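Local coordinates for protein redox-sensing transcriptional repressor Rex (Thermoanaerobacter ethanolicus, PDB 3WG9) that probably represses transcription by binding DNA through a winged-helix domain in response to the cellular NADH/NAD(+) balance, at residues B[12-17]-B[50-55]. Numbering follows the deposited sequence.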
loop_
_atom_site.group_PDB
_atom_site.type_symbol
_atom_site.label_atom_id
_atom_site.label_comp_id
_atom_site.label_asym_id
_atom_site.label_seq_id
_atom_site.Cartn_x
_atom_site.Cartn_y
_atom_site.Cartn_z
ATOM N N ILE B 12 6.571 6.178 12.416
ATOM C CA ILE B 12 5.200 5.577 12.455
ATOM C C ILE B 12 5.070 4.562 11.329
ATOM O O ILE B 12 4.475 3.522 11.511
ATOM C CB ILE B 12 4.150 6.684 12.321
ATOM C CG1 ILE B 12 4.154 7.530 13.594
ATOM C CG2 ILE B 12 2.663 6.118 11.993
ATOM C CD1 ILE B 12 3.336 8.895 13.378
ATOM N N ARG B 13 5.641 4.831 10.157
ATOM C CA ARG B 13 5.496 3.870 9.051
ATOM C C ARG B 13 6.344 2.610 9.203
ATOM O O ARG B 13 6.038 1.596 8.599
ATOM C CB ARG B 13 5.859 4.493 7.688
ATOM C CG ARG B 13 4.836 5.627 7.303
ATOM C CD ARG B 13 4.804 5.907 5.801
ATOM N NE ARG B 13 3.868 6.991 5.492
ATOM C CZ ARG B 13 2.548 6.807 5.356
ATOM N NH1 ARG B 13 1.980 5.598 5.549
ATOM N NH2 ARG B 13 1.803 7.826 4.970
ATOM N N ARG B 14 7.385 2.636 10.041
ATOM C CA ARG B 14 8.065 1.371 10.337
ATOM C C ARG B 14 7.309 0.514 11.325
ATOM O O ARG B 14 7.499 -0.726 11.358
ATOM C CB ARG B 14 9.470 1.617 10.913
ATOM C CG ARG B 14 10.414 2.186 9.849
ATOM C CD ARG B 14 11.893 2.291 10.358
ATOM N NE ARG B 14 12.106 3.351 11.351
ATOM C CZ ARG B 14 12.522 4.572 11.083
ATOM N NH1 ARG B 14 12.738 4.950 9.814
ATOM N NH2 ARG B 14 12.696 5.433 12.073
ATOM N N LEU B 15 6.532 1.133 12.206
ATOM C CA LEU B 15 5.884 0.327 13.278
ATOM C C LEU B 15 4.979 -0.810 12.806
ATOM O O LEU B 15 4.973 -1.887 13.411
ATOM C CB LEU B 15 5.124 1.215 14.297
ATOM C CG LEU B 15 5.966 2.304 15.013
ATOM C CD1 LEU B 15 5.101 3.257 15.841
ATOM C CD2 LEU B 15 7.012 1.618 15.967
ATOM N N PRO B 16 4.102 -0.558 11.805
ATOM C CA PRO B 16 3.326 -1.703 11.302
ATOM C C PRO B 16 4.180 -2.806 10.673
ATOM O O PRO B 16 3.760 -3.955 10.722
ATOM C CB PRO B 16 2.337 -1.083 10.288
ATOM C CG PRO B 16 2.336 0.432 10.699
ATOM C CD PRO B 16 3.758 0.686 11.111
ATOM N N ARG B 17 5.292 -2.451 10.045
ATOM C CA ARG B 17 6.215 -3.471 9.521
ATOM C C ARG B 17 6.757 -4.322 10.682
ATOM O O ARG B 17 6.743 -5.562 10.614
ATOM C CB ARG B 17 7.366 -2.834 8.754
ATOM C CG ARG B 17 6.939 -1.923 7.574
ATOM C CD ARG B 17 8.196 -1.383 6.854
ATOM N NE ARG B 17 9.047 -2.498 6.432
ATOM C CZ ARG B 17 10.377 -2.527 6.562
ATOM N NH1 ARG B 17 11.028 -1.509 7.109
ATOM N NH2 ARG B 17 11.057 -3.568 6.113
ATOM N N ARG B 50 15.825 0.084 18.185
ATOM C CA ARG B 50 15.751 0.363 19.638
ATOM C C ARG B 50 15.185 1.777 19.861
ATOM O O ARG B 50 14.311 2.003 20.703
ATOM C CB ARG B 50 17.154 0.300 20.263
ATOM C CG ARG B 50 17.742 -1.070 20.277
ATOM C CD ARG B 50 19.063 -1.043 21.139
ATOM N NE ARG B 50 19.674 -2.338 20.937
ATOM C CZ ARG B 50 20.603 -2.617 20.042
ATOM N NH1 ARG B 50 21.236 -1.632 19.421
ATOM N NH2 ARG B 50 20.937 -3.893 19.858
ATOM N N GLN B 51 15.665 2.727 19.081
ATOM C CA GLN B 51 15.195 4.083 19.195
ATOM C C GLN B 51 13.684 4.246 18.871
ATOM O O GLN B 51 12.950 5.008 19.560
ATOM C CB GLN B 51 15.975 4.935 18.222
ATOM C CG GLN B 51 15.764 6.462 18.476
ATOM C CD GLN B 51 16.771 7.339 17.702
ATOM O OE1 GLN B 51 16.510 7.773 16.583
ATOM N NE2 GLN B 51 17.940 7.559 18.291
ATOM N N ASP B 52 13.231 3.495 17.873
ATOM C CA ASP B 52 11.800 3.526 17.496
ATOM C C ASP B 52 10.925 3.072 18.661
ATOM O O ASP B 52 9.958 3.735 18.988
ATOM C CB ASP B 52 11.497 2.631 16.294
ATOM C CG ASP B 52 12.049 3.196 14.976
ATOM O OD1 ASP B 52 12.429 4.399 14.913
ATOM O OD2 ASP B 52 12.024 2.464 13.954
ATOM N N LEU B 53 11.233 1.936 19.270
ATOM C CA LEU B 53 10.489 1.431 20.402
ATOM C C LEU B 53 10.602 2.330 21.642
ATOM O O LEU B 53 9.607 2.509 22.395
ATOM C CB LEU B 53 10.948 -0.008 20.745
ATOM C CG LEU B 53 10.792 -0.988 19.571
ATOM C CD1 LEU B 53 11.473 -2.360 19.660
ATOM C CD2 LEU B 53 9.282 -1.091 19.204
ATOM N N ASN B 54 11.785 2.931 21.823
ATOM C CA ASN B 54 12.014 3.709 23.028
ATOM C C ASN B 54 11.126 4.943 23.099
ATOM O O ASN B 54 10.955 5.495 24.187
ATOM C CB ASN B 54 13.477 4.105 23.180
ATOM C CG ASN B 54 13.869 4.272 24.655
ATOM O OD1 ASN B 54 13.581 3.406 25.465
ATOM N ND2 ASN B 54 14.473 5.397 24.998
ATOM N N ASN B 55 10.538 5.361 21.970
ATOM C CA ASN B 55 9.530 6.447 21.993
ATOM C C ASN B 55 8.361 6.139 22.922
ATOM O O ASN B 55 7.646 7.059 23.374
ATOM C CB ASN B 55 8.931 6.742 20.600
ATOM C CG ASN B 55 9.915 7.426 19.649
ATOM O OD1 ASN B 55 10.266 8.586 19.839
ATOM N ND2 ASN B 55 10.338 6.708 18.596
#
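R14, on helix 9-27, reaches across to D52 on helix 46-54 and holds its carboxylate side-on in a two-pronged salt bridge. CB of R14 points toward the other helix and stands 4.1 Å from D52 OD2. The chain is extended about CB-CG and then bends about CG-CD (chi3 -72°), which brings the NE edge of the guanidinium round to the acid; CD of R14 itself lies 3.6 Å from D52 OD2. NE of R14 gives its N-H to OD2 of D52 at 2.8 Å, and NH2 gives one to OD1 of the same residue at 3.0 Å, the latter nearly straight at 170°. Each carboxylate oxygen offers its syn lone pair, and guanidinium and carboxylate are only 9° from coplanar, so the pair of bonds sets the tilt of the guanidinium plane and holds the carboxylate against turning about CB-CG of D52. Both helices belong to the N-terminal winged-helix domain, whose predicted helix-turn-helix motif takes in helix 46-54; the bridge ties that helix to the first helix of the domain. Buried D52 has further partners: Y18 OH bonds to OD2 and Q48 NE2 to OD1. A methionine in place of R14 has no N-H to give and would probably leave the buried carboxylate without its countercharge and freer to turn. Beyond D52, N55 folds back, ND2 donating to the backbone O of D52, while L15 and L53 both pack against L75 of helix 68-78.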